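Local coordinates for uncharacterized protein (Nostoc punctiforme, PDB 2R3S) that probably transfers methyl groups from S-adenosylmethionine to a hydroxyl of a still unidentified substrate, as a putative O-methyltransferase, at residues Ser6-Leu9 and Phe10-Val14; Asp299-Phe303 and Ala304-Ser308. All coordinates share one frame; numbering follows the deposited sequence.

Contact 1. Residues Ser6-Leu9 and Phe10-Val14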
loop_
_atom_site.group_PDB
_atom_site.type_symbol
_atom_site.label_atom_id
_atom_site.label_comp_id
_atom_site.label_asym_id
_atom_site.label_seq_id
_atom_site.Cartn_x
_atom_site.Cartn_y
_atom_site.Cartn_z
ATOM N N SER A 6 6.511 18.844 -5.217
ATOM C CA SER A 6 6.111 18.227 -3.971
ATOM C C SER A 6 6.504 16.749 -3.803
ATOM O O SER A 6 6.330 15.970 -4.721
ATOM C CB SER A 6 4.604 18.314 -3.874
ATOM O OG SER A 6 4.172 17.646 -2.725
ATOM N N PRO A 7 6.952 16.352 -2.589
ATOM C CA PRO A 7 7.287 14.977 -2.303
ATOM C C PRO A 7 6.089 14.200 -1.759
ATOM O O PRO A 7 6.269 13.131 -1.188
ATOM C CB PRO A 7 8.356 15.120 -1.223
ATOM C CG PRO A 7 7.908 16.297 -0.439
ATOM C CD PRO A 7 7.096 17.178 -1.368
ATOM N N ALA A 8 4.869 14.715 -1.943
ATOM C CA ALA A 8 3.676 14.065 -1.412
ATOM C C ALA A 8 3.421 12.710 -2.043
ATOM O O ALA A 8 3.063 11.760 -1.344
ATOM C CB ALA A 8 2.445 14.992 -1.560
ATOM N N LEU A 9 3.597 12.591 -3.357
ATOM C CA LEU A 9 3.409 11.288 -4.016
ATOM C C LEU A 9 4.321 10.246 -3.406
ATOM O O LEU A 9 3.900 9.127 -3.062
ATOM C CB LEU A 9 3.640 11.380 -5.539
ATOM C CG LEU A 9 3.382 10.110 -6.388
ATOM C CD1 LEU A 9 1.986 9.526 -6.199
ATOM C CD2 LEU A 9 3.658 10.371 -7.868
ATOM N N PHE A 10 5.592 10.604 -3.300
ATOM C CA PHE A 10 6.581 9.724 -2.696
ATOM C C PHE A 10 6.104 9.230 -1.328
ATOM O O PHE A 10 6.074 8.043 -1.088
ATOM C CB PHE A 10 7.920 10.422 -2.546
ATOM C CG PHE A 10 8.938 9.609 -1.811
ATOM C CD1 PHE A 10 9.290 8.345 -2.259
ATOM C CD2 PHE A 10 9.565 10.105 -0.685
ATOM C CE1 PHE A 10 10.219 7.599 -1.590
ATOM C CE2 PHE A 10 10.510 9.361 -0.027
ATOM C CZ PHE A 10 10.847 8.117 -0.466
ATOM N N PHE A 11 5.735 10.143 -0.439
ATOM C CA PHE A 11 5.427 9.777 0.934
ATOM C C PHE A 11 4.098 9.025 1.010
ATOM O O PHE A 11 3.974 8.070 1.775
ATOM C CB PHE A 11 5.461 10.997 1.875
ATOM C CG PHE A 11 6.862 11.513 2.160
ATOM C CD1 PHE A 11 7.783 10.733 2.815
ATOM C CD2 PHE A 11 7.243 12.777 1.778
ATOM C CE1 PHE A 11 9.047 11.192 3.067
ATOM C CE2 PHE A 11 8.503 13.236 2.040
ATOM C CZ PHE A 11 9.407 12.442 2.684
ATOM N N ASN A 12 3.123 9.412 0.199
ATOM C CA ASN A 12 1.855 8.658 0.163
ATOM C C ASN A 12 2.055 7.257 -0.355
ATOM O O ASN A 12 1.424 6.318 0.127
ATOM C CB ASN A 12 0.790 9.380 -0.681
ATOM C CG ASN A 12 0.426 10.733 -0.101
ATOM O OD1 ASN A 12 0.500 10.949 1.120
ATOM N ND2 ASN A 12 0.042 11.663 -0.974
ATOM N N THR A 13 2.942 7.125 -1.330
ATOM C CA THR A 13 3.332 5.817 -1.869
ATOM C C THR A 13 4.120 5.001 -0.873
ATOM O O THR A 13 3.810 3.845 -0.650
ATOM C CB THR A 13 4.080 5.974 -3.174
ATOM O OG1 THR A 13 3.261 6.763 -4.050
ATOM C CG2 THR A 13 4.312 4.645 -3.811
ATOM N N VAL A 14 5.097 5.597 -0.214
ATOM C CA VAL A 14 5.838 4.862 0.816
ATOM C C VAL A 14 4.865 4.269 1.830
ATOM O O VAL A 14 4.969 3.088 2.160
ATOM C CB VAL A 14 6.928 5.730 1.495
ATOM C CG1 VAL A 14 7.576 4.991 2.712
ATOM C CG2 VAL A 14 7.999 6.094 0.476
HETATM O O HOH W 1 6.946 12.956 -4.834
#
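P7 and F11 meet one turn apart at the start of helix 8-14, a compact example of how a first helical turn is closed by backbone and side chains together. The main-chain ladder comes first. P7, at the N-cap position, offers its carbonyl to F11, with N of F11 3.1 Å from O of P7, and the next rung is shorter, N of N12 lying 2.8 Å from O of A8. The third rung is doubled: O of L9 accepts from N of T13 and also from OG1 of T13, the hydroxyl at 2.6 Å. These two donors arrive from opposite faces of the carbonyl plane, the hydroxyl standing 38° out of it. The torsion of T13 makes this possible, since OG1 sits beside its own backbone N (chi1 -54°) and is thereby turned back along the helix toward L9, gripping a carbonyl that the helix already uses. The L9 and T13 side chains, also one turn apart, lie side by side and point the same way, CD1 of L9 3.7 Å from OG1 of T13.

Ahead of the helix, S6 supplies a polar lead-in. Its OG accepts from N of A8 at 3.1 Å, an ST turn, while a water accepts from N of F10 and donates to O of S6, linking the first turn to the chain before it.

Apolar contact is concentrated where CB of P7 lies 3.8 Å from CE2 of F11 and CG of P7 approaches the same ring carbon.

The helix faces the partner chain of the dimer: P7 packs on F85, F10 on L86 and T13 on F68 of the second subunit, whose D81 accepts from the backbone N of S6. Within its own chain it precedes helix 17-28, in the O-methyltransferase dimerisation domain.

Contact 2. Residues Asp299-Phe303 and Ala304-Ser308; sequences DAYTF and AEYES
T302 and Y306 join where an extended backbone coils into helix 303-312, whose first turn is closed by N of Y306 bonding to O of T302 and by a nearly straight bond of 2.7 Å from N of E307 to O of F303. At the junction, side chain and main chain exchange bonds. N of T302 donates to OE1 of E305 at 2.9 Å, and the oxygen receives it on its anti lone pair; OG1 of T302 accepts a weak bond from N of E305. With chi1 63°, OG1 of T302 lies between its own N and carbonyl carbon, which turns it toward the N-terminal end of the helix, within reach of N of E305. R278 forms a salt bridge with the same OE1, probably stabilising the carboxylate, while a water donates to both OE2 of E305 and OD2 of D299.

Aromatic packing flanks this cap. CB of Y301 sits over one face of Y306, 3.6 Å from the ring centroid, and the two rings form an offset edge-to-face pair, the edge of Y301 toward that face with the planes at 65°. The Y301 hydroxyl bonds to the carbonyl of F245. A second water links N of Y301 to OH of Y306. Further along, CB of E307 lies over the F303 ring, 4.2 Å from its centroid. The reciprocal bonds of T302 and E305 define a capping box, here starting a helix of the Rossmann-like methyltransferase domain.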
loop_
_atom_site.group_PDB
_atom_site.type_symbol
_atom_site.label_atom_id
_atom_site.label_comp_id
_atom_site.label_asym_id
_atom_site.label_seq_id
_atom_site.Cartn_x
_atom_site.Cartn_y
_atom_site.Cartn_z
ATOM N N ASP A 299 3.838 -12.494 -17.305
ATOM C CA ASP A 299 3.741 -11.098 -17.762
ATOM C C ASP A 299 2.293 -10.802 -18.078
ATOM O O ASP A 299 1.503 -11.725 -18.297
ATOM C CB ASP A 299 4.591 -10.916 -19.028
ATOM C CG ASP A 299 5.091 -9.474 -19.252
ATOM O OD1 ASP A 299 4.657 -8.505 -18.591
ATOM O OD2 ASP A 299 5.953 -9.348 -20.129
ATOM N N ALA A 300 1.935 -9.519 -18.106
ATOM C CA ALA A 300 0.646 -9.099 -18.647
ATOM C C ALA A 300 0.920 -8.782 -20.119
ATOM O O ALA A 300 1.509 -7.751 -20.453
ATOM C CB ALA A 300 0.093 -7.886 -17.905
ATOM N N TYR A 301 0.498 -9.687 -20.991
ATOM C CA TYR A 301 0.825 -9.630 -22.395
ATOM C C TYR A 301 -0.162 -8.782 -23.183
ATOM O O TYR A 301 -1.367 -8.827 -22.955
ATOM C CB TYR A 301 0.850 -11.045 -22.968
ATOM C CG TYR A 301 1.994 -11.891 -22.472
ATOM C CD1 TYR A 301 3.303 -11.590 -22.804
ATOM C CD2 TYR A 301 1.766 -13.014 -21.691
ATOM C CE1 TYR A 301 4.352 -12.371 -22.347
ATOM C CE2 TYR A 301 2.802 -13.813 -21.276
ATOM C CZ TYR A 301 4.090 -13.479 -21.586
ATOM O OH TYR A 301 5.122 -14.256 -21.138
ATOM N N THR A 302 0.368 -8.018 -24.131
ATOM C CA THR A 302 -0.457 -7.190 -25.037
ATOM C C THR A 302 -1.069 -8.048 -26.148
ATOM O O THR A 302 -0.677 -9.206 -26.316
ATOM C CB THR A 302 0.387 -6.103 -25.676
ATOM O OG1 THR A 302 1.395 -6.736 -26.466
ATOM C CG2 THR A 302 1.053 -5.200 -24.592
ATOM N N PHE A 303 -2.047 -7.500 -26.881
ATOM C CA PHE A 303 -2.723 -8.242 -27.946
ATOM C C PHE A 303 -1.739 -8.637 -29.031
ATOM O O PHE A 303 -1.700 -9.776 -29.414
ATOM C CB PHE A 303 -3.864 -7.463 -28.578
ATOM C CG PHE A 303 -4.431 -8.137 -29.796
ATOM C CD1 PHE A 303 -5.101 -9.343 -29.679
ATOM C CD2 PHE A 303 -4.245 -7.606 -31.060
ATOM C CE1 PHE A 303 -5.613 -9.997 -30.800
ATOM C CE2 PHE A 303 -4.754 -8.249 -32.183
ATOM C CZ PHE A 303 -5.442 -9.450 -32.050
ATOM N N ALA A 304 -0.953 -7.684 -29.514
ATOM C CA ALA A 304 0.130 -7.969 -30.432
ATOM C C ALA A 304 1.003 -9.149 -29.970
ATOM O O ALA A 304 1.412 -9.962 -30.789
ATOM C CB ALA A 304 1.000 -6.715 -30.622
ATOM N N GLU A 305 1.310 -9.239 -28.672
ATOM C CA GLU A 305 2.123 -10.346 -28.180
ATOM C C GLU A 305 1.362 -11.663 -28.250
ATOM O O GLU A 305 1.922 -12.675 -28.653
ATOM C CB GLU A 305 2.602 -10.100 -26.767
ATOM C CG GLU A 305 3.792 -9.172 -26.696
ATOM C CD GLU A 305 4.141 -8.766 -25.273
ATOM O OE1 GLU A 305 3.228 -8.540 -24.458
ATOM O OE2 GLU A 305 5.331 -8.655 -24.956
ATOM N N TYR A 306 0.086 -11.638 -27.884
ATOM C CA TYR A 306 -0.753 -12.835 -27.936
ATOM C C TYR A 306 -1.094 -13.275 -29.370
ATOM O O TYR A 306 -1.177 -14.461 -29.647
ATOM C CB TYR A 306 -2.067 -12.619 -27.175
ATOM C CG TYR A 306 -1.991 -12.792 -25.661
ATOM C CD1 TYR A 306 -1.278 -13.833 -25.098
ATOM C CD2 TYR A 306 -2.691 -11.943 -24.808
ATOM C CE1 TYR A 306 -1.220 -14.010 -23.731
ATOM C CE2 TYR A 306 -2.638 -12.114 -23.426
ATOM C CZ TYR A 306 -1.905 -13.164 -22.903
ATOM O OH TYR A 306 -1.827 -13.366 -21.560
ATOM N N GLU A 307 -1.349 -12.311 -30.245
ATOM C CA GLU A 307 -1.588 -12.554 -31.671
ATOM C C GLU A 307 -0.415 -13.320 -32.263
ATOM O O GLU A 307 -0.600 -14.282 -33.011
ATOM C CB GLU A 307 -1.782 -11.216 -32.388
ATOM C CG GLU A 307 -2.078 -11.271 -33.884
ATOM C CD GLU A 307 -2.460 -9.903 -34.426
ATOM O OE1 GLU A 307 -1.703 -8.922 -34.174
ATOM O OE2 GLU A 307 -3.521 -9.809 -35.083
ATOM N N SER A 308 0.791 -12.918 -31.889
ATOM C CA SER A 308 2.006 -13.604 -32.329
ATOM C C SER A 308 2.180 -15.028 -31.767
ATOM O O SER A 308 2.821 -15.868 -32.392
ATOM C CB SER A 308 3.219 -12.767 -31.965
ATOM O OG SER A 308 4.402 -13.508 -32.130
HETATM O O HOH W 2 6.557 -8.971 -22.772
HETATM O O HOH W 3 -1.960 -10.906 -20.260
#

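Both contacts illustrate the start of a helix, yet they belong to different parts of the fold. From the N terminus, contact 1 (6-14) comes first, within the dimerisation domain, and is complete long before the chain reaches contact 2 (299-308) in the methyltransferase domain. They therefore stand in series, neither nested nor crossed, and each closes just a local turn. The centres of contact 1 and contact 2 are about 33 Å apart. Their nearest atoms are about 19 Å apart, without touching. Contact 1 brings the N-terminal helix against the second subunit; contact 2 joins the loop after helix 282-294 to helix 303-312, beside strands 317-321 and 329-334, while D299 also reaches R57 of the second subunit.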